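Local coordinates for protein putative PLP-dependent aminotransferase (Bacillus cereus ATCC 10987, PDB 3JU7) that probably acts as a pyridoxal phosphate-dependent aminotransferase of the DegT/DnrJ/EryC1/StrS family, at residues Tyr136-Asn144 with Gln281-Pro292; Val158-Phe166 with Phe179-Phe187. All blocks are in the same frame, centred on the assembly; numbering follows the deposited sequence.

Contact 1 (Tyr136-Asn144 with Gln281-Pro292); sequences YATFGSWMN and QKTEAVIQQFMP
S141 and V286 form a single beta bridge, with CA atoms 4.1 Å apart. The chain belongs to the DegT/DnrJ/EryC1 family, consistent with a fold type I aminotransferase. The bridge joins the loop between strand 130-133 and helix 146-153 to the irregular run that enters the antiparallel pair of strands 291-294 and 347-350. I287 N donates to G140 O at 3.0 Å. W142 N reaches A285 O in a weak, bent bond. V286 CA and S141 CA add C-H...O contacts to G140 O and A285 O, respectively. A water extends this seam: it donates to W142 O and accepts from E284 N.

The side-chain polar contacts centre on T138 O. Q281 NE2 donates to this oxygen at 3.1 Å, with a nearly straight N-H...O angle of 166°. The oxygen lies in the Q281 amide plane. The nitrogen sits above the T138 carbonyl plane and off its lone pairs. Q281 has CG trans to its own N (chi1 -175°) and an extended chain beyond, which carries the amide across to the loop. S141 OG also donates to T138 O, though at 2.5 Å the modelled distance is doubtfully short. D111 O takes a further bond from Q281 NE2. Y113 OH bonds both S141 OG and T283 OG1.

The ring contacts gather round F139. P292 CB lies over one face of its ring, 4.1 Å from the centroid, in a CH-pi contact. F290 turns its edge toward the F139 ring in an offset edge-to-face pair, with centroids 5.7 Å apart and planes at 72°. Q281 OE1 sits at the F139 edge, near the ring plane. W142 CB rests 4.1 Å from A285 CB, and W142 CD1 lies 3.9 Å from E284 OE2.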
loop_
_atom_site.group_PDB
_atom_site.type_symbol
_atom_site.label_atom_id
_atom_site.label_comp_id
_atom_site.label_asym_id
_atom_site.label_seq_id
_atom_site.Cartn_x
_atom_site.Cartn_y
_atom_site.Cartn_z
ATOM N N TYR A 136 -11.382 -16.607 -7.216
ATOM C CA TYR A 136 -10.096 -16.358 -7.889
ATOM C C TYR A 136 -10.094 -16.919 -9.317
ATOM O O TYR A 136 -10.409 -18.073 -9.528
ATOM C CB TYR A 136 -9.007 -16.984 -7.049
ATOM C CG TYR A 136 -7.667 -17.142 -7.704
ATOM C CD1 TYR A 136 -7.093 -16.122 -8.430
ATOM C CD2 TYR A 136 -6.942 -18.311 -7.535
ATOM C CE1 TYR A 136 -5.836 -16.285 -9.014
ATOM C CE2 TYR A 136 -5.690 -18.474 -8.116
ATOM C CZ TYR A 136 -5.141 -17.471 -8.857
ATOM O OH TYR A 136 -3.895 -17.664 -9.462
ATOM N N ALA A 137 -9.756 -16.097 -10.299
ATOM C CA ALA A 137 -9.722 -16.538 -11.691
ATOM C C ALA A 137 -8.377 -17.253 -11.903
ATOM O O ALA A 137 -7.433 -16.735 -12.528
ATOM C CB ALA A 137 -9.901 -15.358 -12.630
ATOM N N THR A 138 -8.327 -18.465 -11.368
ATOM C CA THR A 138 -7.100 -19.245 -11.225
ATOM C C THR A 138 -6.189 -19.199 -12.436
ATOM O O THR A 138 -6.616 -19.492 -13.564
ATOM C CB THR A 138 -7.454 -20.731 -10.917
ATOM O OG1 THR A 138 -8.356 -20.750 -9.819
ATOM C CG2 THR A 138 -6.219 -21.580 -10.627
ATOM N N PHE A 139 -4.946 -18.807 -12.155
ATOM C CA PHE A 139 -3.831 -18.777 -13.117
ATOM C C PHE A 139 -4.093 -17.897 -14.351
ATOM O O PHE A 139 -3.648 -18.202 -15.456
ATOM C CB PHE A 139 -3.412 -20.193 -13.498
ATOM C CG PHE A 139 -3.079 -21.115 -12.295
ATOM C CD1 PHE A 139 -2.366 -20.665 -11.213
ATOM C CD2 PHE A 139 -3.420 -22.454 -12.328
ATOM C CE1 PHE A 139 -2.032 -21.512 -10.165
ATOM C CE2 PHE A 139 -3.087 -23.299 -11.302
ATOM C CZ PHE A 139 -2.392 -22.826 -10.212
ATOM N N GLY A 140 -4.803 -16.794 -14.150
ATOM C CA GLY A 140 -4.995 -15.783 -15.215
ATOM C C GLY A 140 -5.892 -16.303 -16.318
ATOM O O GLY A 140 -5.690 -16.049 -17.481
ATOM N N SER A 141 -6.927 -17.029 -15.944
ATOM C CA SER A 141 -7.720 -17.742 -16.913
ATOM C C SER A 141 -9.107 -17.162 -16.979
ATOM O O SER A 141 -9.485 -16.273 -16.190
ATOM C CB SER A 141 -7.772 -19.227 -16.534
ATOM O OG SER A 141 -8.448 -19.399 -15.316
ATOM N N TRP A 142 -9.873 -17.688 -17.916
ATOM C CA TRP A 142 -11.182 -17.169 -18.183
ATOM C C TRP A 142 -12.240 -17.885 -17.371
ATOM O O TRP A 142 -12.913 -18.781 -17.861
ATOM C CB TRP A 142 -11.453 -17.297 -19.660
ATOM C CG TRP A 142 -12.551 -16.490 -20.138
ATOM C CD1 TRP A 142 -13.850 -16.874 -20.284
ATOM C CD2 TRP A 142 -12.459 -15.148 -20.622
ATOM N NE1 TRP A 142 -14.572 -15.849 -20.824
ATOM C CE2 TRP A 142 -13.753 -14.772 -21.036
ATOM C CE3 TRP A 142 -11.404 -14.231 -20.753
ATOM C CZ2 TRP A 142 -14.038 -13.505 -21.542
ATOM C CZ3 TRP A 142 -11.677 -12.973 -21.252
ATOM C CH2 TRP A 142 -12.995 -12.611 -21.642
HETATM N N MSE A 143 -12.354 -17.485 -16.111
HETATM C CA MSE A 143 -13.415 -17.964 -15.215
HETATM C C MSE A 143 -14.650 -17.158 -15.519
HETATM O O MSE A 143 -14.708 -15.953 -15.254
HETATM C CB MSE A 143 -13.027 -17.769 -13.769
HETATM C CG MSE A 143 -14.086 -18.220 -12.785
HETATM SE SE MSE A 143 -13.503 -17.857 -10.992
HETATM C CE MSE A 143 -13.690 -15.905 -10.950
ATOM N N ASN A 144 -15.643 -17.819 -16.096
ATOM C CA ASN A 144 -16.837 -17.149 -16.540
ATOM C C ASN A 144 -17.560 -16.528 -15.357
ATOM O O ASN A 144 -17.637 -17.148 -14.307
ATOM C CB ASN A 144 -17.764 -18.129 -17.246
ATOM C CG ASN A 144 -18.769 -17.423 -18.120
ATOM O OD1 ASN A 144 -19.793 -16.889 -17.634
ATOM N ND2 ASN A 144 -18.476 -17.391 -19.434
ATOM N N GLN A 281 -4.851 -26.961 -17.388
ATOM C CA GLN A 281 -6.126 -26.420 -16.894
ATOM C C GLN A 281 -7.209 -26.466 -17.977
ATOM O O GLN A 281 -6.943 -26.175 -19.133
ATOM C CB GLN A 281 -5.905 -24.986 -16.419
ATOM C CG GLN A 281 -7.096 -24.284 -15.766
ATOM C CD GLN A 281 -6.680 -22.901 -15.228
ATOM O OE1 GLN A 281 -5.704 -22.330 -15.702
ATOM N NE2 GLN A 281 -7.409 -22.379 -14.251
ATOM N N LYS A 282 -8.427 -26.826 -17.612
ATOM C CA LYS A 282 -9.524 -26.780 -18.560
ATOM C C LYS A 282 -10.061 -25.348 -18.559
ATOM O O LYS A 282 -10.792 -24.943 -17.644
ATOM C CB LYS A 282 -10.607 -27.790 -18.202
ATOM N N THR A 283 -9.670 -24.560 -19.554
ATOM C CA THR A 283 -10.148 -23.177 -19.655
ATOM C C THR A 283 -10.137 -22.671 -21.099
ATOM O O THR A 283 -9.376 -23.162 -21.916
ATOM C CB THR A 283 -9.341 -22.215 -18.691
ATOM O OG1 THR A 283 -9.930 -20.909 -18.706
ATOM C CG2 THR A 283 -7.857 -22.125 -19.048
ATOM N N GLU A 284 -10.984 -21.694 -21.415
ATOM C CA GLU A 284 -11.081 -21.188 -22.795
ATOM C C GLU A 284 -9.908 -20.280 -23.181
ATOM O O GLU A 284 -9.553 -20.193 -24.333
ATOM C CB GLU A 284 -12.353 -20.366 -22.997
ATOM C CG GLU A 284 -13.676 -21.048 -22.724
ATOM C CD GLU A 284 -14.854 -20.097 -22.991
ATOM O OE1 GLU A 284 -14.946 -19.581 -24.134
ATOM O OE2 GLU A 284 -15.670 -19.850 -22.065
ATOM N N ALA A 285 -9.341 -19.572 -22.217
ATOM C CA ALA A 285 -8.319 -18.590 -22.503
ATOM C C ALA A 285 -7.514 -18.366 -21.237
ATOM O O ALA A 285 -8.054 -18.443 -20.135
ATOM C CB ALA A 285 -8.960 -17.278 -22.976
ATOM N N VAL A 286 -6.221 -18.134 -21.391
ATOM C CA VAL A 286 -5.363 -17.930 -20.251
ATOM C C VAL A 286 -4.226 -17.026 -20.670
ATOM O O VAL A 286 -3.798 -17.080 -21.793
ATOM C CB VAL A 286 -4.824 -19.290 -19.687
ATOM C CG1 VAL A 286 -4.018 -20.008 -20.737
ATOM C CG2 VAL A 286 -3.982 -19.073 -18.423
ATOM N N ILE A 287 -3.759 -16.176 -19.771
ATOM C CA ILE A 287 -2.505 -15.470 -19.990
ATOM C C ILE A 287 -1.567 -15.982 -18.889
ATOM O O ILE A 287 -1.951 -16.055 -17.717
ATOM C CB ILE A 287 -2.680 -13.945 -19.963
ATOM C CG1 ILE A 287 -1.366 -13.283 -20.292
ATOM C CG2 ILE A 287 -3.185 -13.407 -18.591
ATOM C CD1 ILE A 287 -1.513 -11.803 -20.386
ATOM N N GLN A 288 -0.353 -16.358 -19.265
ATOM C CA GLN A 288 0.482 -17.155 -18.366
ATOM C C GLN A 288 1.716 -16.481 -17.715
ATOM O O GLN A 288 2.640 -15.996 -18.363
ATOM C CB GLN A 288 0.878 -18.431 -19.073
ATOM C CG GLN A 288 -0.337 -19.200 -19.566
ATOM C CD GLN A 288 -0.027 -20.634 -19.695
ATOM O OE1 GLN A 288 0.961 -20.998 -20.321
ATOM N NE2 GLN A 288 -0.828 -21.469 -19.068
ATOM N N GLN A 289 1.670 -16.489 -16.397
ATOM C CA GLN A 289 2.723 -16.019 -15.511
ATOM C C GLN A 289 3.811 -17.097 -15.421
ATOM O O GLN A 289 4.974 -16.809 -15.234
ATOM C CB GLN A 289 2.086 -15.824 -14.134
ATOM C CG GLN A 289 2.923 -15.231 -13.094
ATOM C CD GLN A 289 2.137 -15.011 -11.829
ATOM O OE1 GLN A 289 2.682 -14.532 -10.842
ATOM N NE2 GLN A 289 0.851 -15.395 -11.836
ATOM N N PHE A 290 3.368 -18.342 -15.469
ATOM C CA PHE A 290 4.199 -19.550 -15.444
ATOM C C PHE A 290 3.310 -20.628 -16.094
ATOM O O PHE A 290 2.191 -20.313 -16.517
ATOM C CB PHE A 290 4.613 -19.946 -14.016
ATOM C CG PHE A 290 3.492 -19.912 -13.005
ATOM C CD1 PHE A 290 2.620 -20.997 -12.866
ATOM C CD2 PHE A 290 3.324 -18.800 -12.170
ATOM C CE1 PHE A 290 1.584 -20.974 -11.903
ATOM C CE2 PHE A 290 2.306 -18.755 -11.192
ATOM C CZ PHE A 290 1.433 -19.841 -11.042
HETATM N N MSE A 291 3.812 -21.859 -16.224
HETATM C CA MSE A 291 3.072 -22.912 -16.906
HETATM C C MSE A 291 2.574 -23.886 -15.832
HETATM O O MSE A 291 3.350 -24.675 -15.282
HETATM C CB MSE A 291 3.951 -23.599 -17.973
HETATM C CG MSE A 291 3.354 -24.865 -18.577
HETATM SE SE MSE A 291 1.585 -24.647 -19.305
HETATM C CE MSE A 291 2.066 -23.421 -20.676
ATOM N N PRO A 292 1.288 -23.801 -15.491
ATOM C CA PRO A 292 0.749 -24.730 -14.512
ATOM C C PRO A 292 0.401 -26.071 -15.154
ATOM O O PRO A 292 -0.099 -26.101 -16.286
ATOM C CB PRO A 292 -0.514 -24.027 -13.990
ATOM C CG PRO A 292 -0.599 -22.730 -14.701
ATOM C CD PRO A 292 0.272 -22.833 -15.919
HETATM O O HOH W 1 -13.114 -20.842 -19.506
#

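Contact 2 (Val158-Phe166 with Phe179-Phe187); sequences VVVDAAPGF and FSGMIIYSF
F166 packs against Y185 and F187. Its CB starts 3.9 Å from Y185 CD1. CG meets F187 CE1. On one branch, CD1 stands over a face of the Y185 ring, 3.8 Å from Y185 CG. On the other, CD2 lies 3.6 Å from F187 CE1, and CE2 meets that same atom. F166 therefore gives its edge to Y185 and its face to F187. Both pairs are edge-to-face, with planes at 73° and 78°. CG is trans to the F166 N (chi1 -166°), which sets the ring between them. F193 and F49 enlarge the aromatic cluster. I183 CG2 covers the other face of Y185.

The backbones are parallel neighbours, strands 159-161 and 182-186, in the central mixed sheet of the large domain, as in fold type I PLP enzymes. V160 N donates to M182 O at 2.8 Å, and V160 O accepts from I184 N at 2.9 Å. The pairing continues past D161: A162 N donates to I184 O, and A163 O takes S186 N on a lone pair. D161 OD1 accepts from A163 N in an Asx turn. This turn probably steadies the carboxylate, whose OD2 bonds T91 OG1 and N1 of PLP-modified residue 191, as in that fold.

One sheet face carries V159 CG1 against I184 CG1. On the other, V160 CG2 touches F179 CE2 obliquely, while V158 CG1 meets the edge of that ring at F179 CZ, 3.7 Å away.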
loop_
_atom_site.group_PDB
_atom_site.type_symbol
_atom_site.label_atom_id
_atom_site.label_comp_id
_atom_site.label_asym_id
_atom_site.label_seq_id
_atom_site.Cartn_x
_atom_site.Cartn_y
_atom_site.Cartn_z
ATOM N N VAL A 158 -19.724 -9.718 -4.762
ATOM C CA VAL A 158 -18.612 -10.486 -5.304
ATOM C C VAL A 158 -17.472 -9.564 -5.711
ATOM O O VAL A 158 -17.678 -8.556 -6.392
ATOM C CB VAL A 158 -19.031 -11.230 -6.553
ATOM C CG1 VAL A 158 -17.822 -11.957 -7.135
ATOM C CG2 VAL A 158 -20.270 -12.115 -6.263
ATOM N N VAL A 159 -16.281 -9.895 -5.239
ATOM C CA VAL A 159 -15.076 -9.216 -5.618
ATOM C C VAL A 159 -14.196 -10.334 -6.132
ATOM O O VAL A 159 -13.825 -11.291 -5.379
ATOM C CB VAL A 159 -14.389 -8.489 -4.440
ATOM C CG1 VAL A 159 -12.969 -8.115 -4.844
ATOM C CG2 VAL A 159 -15.193 -7.249 -3.974
ATOM N N VAL A 160 -13.845 -10.208 -7.405
ATOM C CA VAL A 160 -13.077 -11.253 -8.109
ATOM C C VAL A 160 -11.590 -10.943 -8.060
ATOM O O VAL A 160 -11.168 -9.858 -8.518
ATOM C CB VAL A 160 -13.508 -11.348 -9.576
ATOM C CG1 VAL A 160 -12.597 -12.317 -10.355
ATOM C CG2 VAL A 160 -14.998 -11.733 -9.670
ATOM N N ASP A 161 -10.823 -11.845 -7.438
ATOM C CA ASP A 161 -9.356 -11.810 -7.505
ATOM C C ASP A 161 -8.888 -12.373 -8.854
ATOM O O ASP A 161 -8.862 -13.571 -9.077
ATOM C CB ASP A 161 -8.738 -12.598 -6.344
ATOM C CG ASP A 161 -7.217 -12.493 -6.285
ATOM O OD1 ASP A 161 -6.575 -12.169 -7.306
ATOM O OD2 ASP A 161 -6.641 -12.783 -5.209
ATOM N N ALA A 162 -8.514 -11.472 -9.744
ATOM C CA ALA A 162 -7.974 -11.790 -11.045
ATOM C C ALA A 162 -6.558 -11.215 -11.099
ATOM O O ALA A 162 -6.141 -10.682 -12.119
ATOM C CB ALA A 162 -8.871 -11.174 -12.149
ATOM N N ALA A 163 -5.844 -11.302 -9.975
ATOM C CA ALA A 163 -4.515 -10.686 -9.816
ATOM C C ALA A 163 -3.599 -10.911 -11.002
ATOM O O ALA A 163 -2.988 -9.972 -11.481
ATOM C CB ALA A 163 -3.831 -11.151 -8.506
ATOM N N PRO A 164 -3.520 -12.155 -11.517
ATOM C CA PRO A 164 -2.595 -12.358 -12.634
ATOM C C PRO A 164 -3.170 -12.263 -14.055
ATOM O O PRO A 164 -2.499 -12.644 -15.012
ATOM C CB PRO A 164 -2.055 -13.767 -12.375
ATOM C CG PRO A 164 -3.055 -14.445 -11.551
ATOM C CD PRO A 164 -3.944 -13.437 -10.907
ATOM N N GLY A 165 -4.372 -11.730 -14.199
ATOM C CA GLY A 165 -5.116 -11.871 -15.444
ATOM C C GLY A 165 -5.308 -10.606 -16.231
ATOM O O GLY A 165 -6.080 -10.618 -17.158
ATOM N N PHE A 166 -4.621 -9.517 -15.898
ATOM C CA PHE A 166 -4.775 -8.315 -16.707
ATOM C C PHE A 166 -4.229 -8.576 -18.093
ATOM O O PHE A 166 -3.157 -9.130 -18.251
ATOM C CB PHE A 166 -4.056 -7.134 -16.070
ATOM C CG PHE A 166 -4.427 -5.829 -16.644
ATOM C CD1 PHE A 166 -5.688 -5.298 -16.418
ATOM C CD2 PHE A 166 -3.518 -5.109 -17.422
ATOM C CE1 PHE A 166 -6.041 -4.077 -16.955
ATOM C CE2 PHE A 166 -3.859 -3.902 -17.964
ATOM C CZ PHE A 166 -5.127 -3.374 -17.740
ATOM N N PHE A 179 -18.828 -6.468 -15.592
ATOM C CA PHE A 179 -19.200 -7.133 -14.346
ATOM C C PHE A 179 -19.704 -6.102 -13.321
ATOM O O PHE A 179 -19.100 -5.014 -13.136
ATOM C CB PHE A 179 -18.014 -7.870 -13.806
ATOM C CG PHE A 179 -18.291 -8.691 -12.576
ATOM C CD1 PHE A 179 -19.211 -9.741 -12.606
ATOM C CD2 PHE A 179 -17.568 -8.468 -11.427
ATOM C CE1 PHE A 179 -19.428 -10.549 -11.493
ATOM C CE2 PHE A 179 -17.735 -9.285 -10.292
ATOM C CZ PHE A 179 -18.676 -10.315 -10.315
ATOM N N SER A 180 -20.809 -6.447 -12.660
ATOM C CA SER A 180 -21.403 -5.574 -11.660
ATOM C C SER A 180 -20.588 -5.445 -10.399
ATOM O O SER A 180 -20.643 -4.414 -9.754
ATOM C CB SER A 180 -22.762 -6.102 -11.261
ATOM O OG SER A 180 -23.598 -6.025 -12.374
ATOM N N GLY A 181 -19.895 -6.514 -10.012
ATOM C CA GLY A 181 -19.047 -6.477 -8.833
ATOM C C GLY A 181 -17.749 -5.758 -9.129
ATOM O O GLY A 181 -17.688 -4.865 -9.986
HETATM N N MSE A 182 -16.704 -6.153 -8.417
HETATM C CA MSE A 182 -15.386 -5.577 -8.634
HETATM C C MSE A 182 -14.408 -6.660 -9.039
HETATM O O MSE A 182 -14.551 -7.809 -8.618
HETATM C CB MSE A 182 -14.911 -4.861 -7.380
HETATM C CG MSE A 182 -15.487 -3.493 -7.340
HETATM SE SE MSE A 182 -15.214 -2.404 -5.803
HETATM C CE MSE A 182 -15.494 -0.784 -6.834
ATOM N N ILE A 183 -13.467 -6.279 -9.902
ATOM C CA ILE A 183 -12.364 -7.142 -10.320
ATOM C C ILE A 183 -11.044 -6.472 -9.927
ATOM O O ILE A 183 -10.817 -5.296 -10.218
ATOM C CB ILE A 183 -12.427 -7.439 -11.838
ATOM C CG1 ILE A 183 -13.889 -7.817 -12.195
ATOM C CG2 ILE A 183 -11.422 -8.477 -12.192
ATOM C CD1 ILE A 183 -14.122 -8.869 -13.178
ATOM N N ILE A 184 -10.203 -7.227 -9.234
ATOM C CA ILE A 184 -8.879 -6.796 -8.835
ATOM C C ILE A 184 -7.804 -7.467 -9.710
ATOM O O ILE A 184 -7.830 -8.656 -9.951
ATOM C CB ILE A 184 -8.576 -7.154 -7.361
ATOM C CG1 ILE A 184 -9.734 -6.741 -6.405
ATOM C CG2 ILE A 184 -7.265 -6.539 -6.955
ATOM C CD1 ILE A 184 -10.472 -5.422 -6.768
ATOM N N TYR A 185 -6.880 -6.660 -10.212
ATOM C CA TYR A 185 -5.789 -7.127 -11.005
ATOM C C TYR A 185 -4.517 -6.556 -10.418
ATOM O O TYR A 185 -4.510 -5.452 -9.826
ATOM C CB TYR A 185 -5.861 -6.616 -12.459
ATOM C CG TYR A 185 -7.126 -6.823 -13.223
ATOM C CD1 TYR A 185 -7.328 -7.947 -14.025
ATOM C CD2 TYR A 185 -8.094 -5.811 -13.267
ATOM C CE1 TYR A 185 -8.553 -8.111 -14.792
ATOM C CE2 TYR A 185 -9.273 -5.953 -14.002
ATOM C CZ TYR A 185 -9.522 -7.100 -14.764
ATOM O OH TYR A 185 -10.724 -7.164 -15.513
ATOM N N SER A 186 -3.426 -7.264 -10.666
ATOM C CA SER A 186 -2.115 -6.874 -10.178
ATOM C C SER A 186 -1.183 -6.437 -11.305
ATOM O O SER A 186 -1.232 -6.982 -12.398
ATOM C CB SER A 186 -1.481 -8.027 -9.394
ATOM O OG SER A 186 -0.186 -7.674 -8.952
ATOM N N PHE A 187 -0.336 -5.447 -11.014
ATOM C CA PHE A 187 0.744 -5.041 -11.894
ATOM C C PHE A 187 2.124 -5.337 -11.230
ATOM O O PHE A 187 3.143 -4.714 -11.542
ATOM C CB PHE A 187 0.652 -3.552 -12.213
ATOM C CG PHE A 187 -0.640 -3.093 -12.865
ATOM C CD1 PHE A 187 -1.305 -3.849 -13.828
ATOM C CD2 PHE A 187 -1.139 -1.822 -12.571
ATOM C CE1 PHE A 187 -2.471 -3.369 -14.442
ATOM C CE2 PHE A 187 -2.309 -1.329 -13.197
ATOM C CZ PHE A 187 -2.960 -2.103 -14.145
HETATM O O HOH W 2 -2.387 -8.940 -14.055
#

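Contact 2 is nested in the chain between the two segments of contact 1, and their centres lie 13 Å apart. They touch directly. A137 N is 2.9 Å from D161 O, a probable hydrogen bond that ties loop 136-144 to D161 of segment 158-166. Q289 NE2 also packs 3.4 Å from P164 CB. Contact 2 reaches the cofactor, which is carried by the modified lysine at position 191, from both of its segments. D161 serves the ring nitrogen, and S186 OG bonds the phosphate oxygen OP3 and H188 N. Contact 1 lies away from the annotated sites and meets D161, which binds the cofactor, through A137 N.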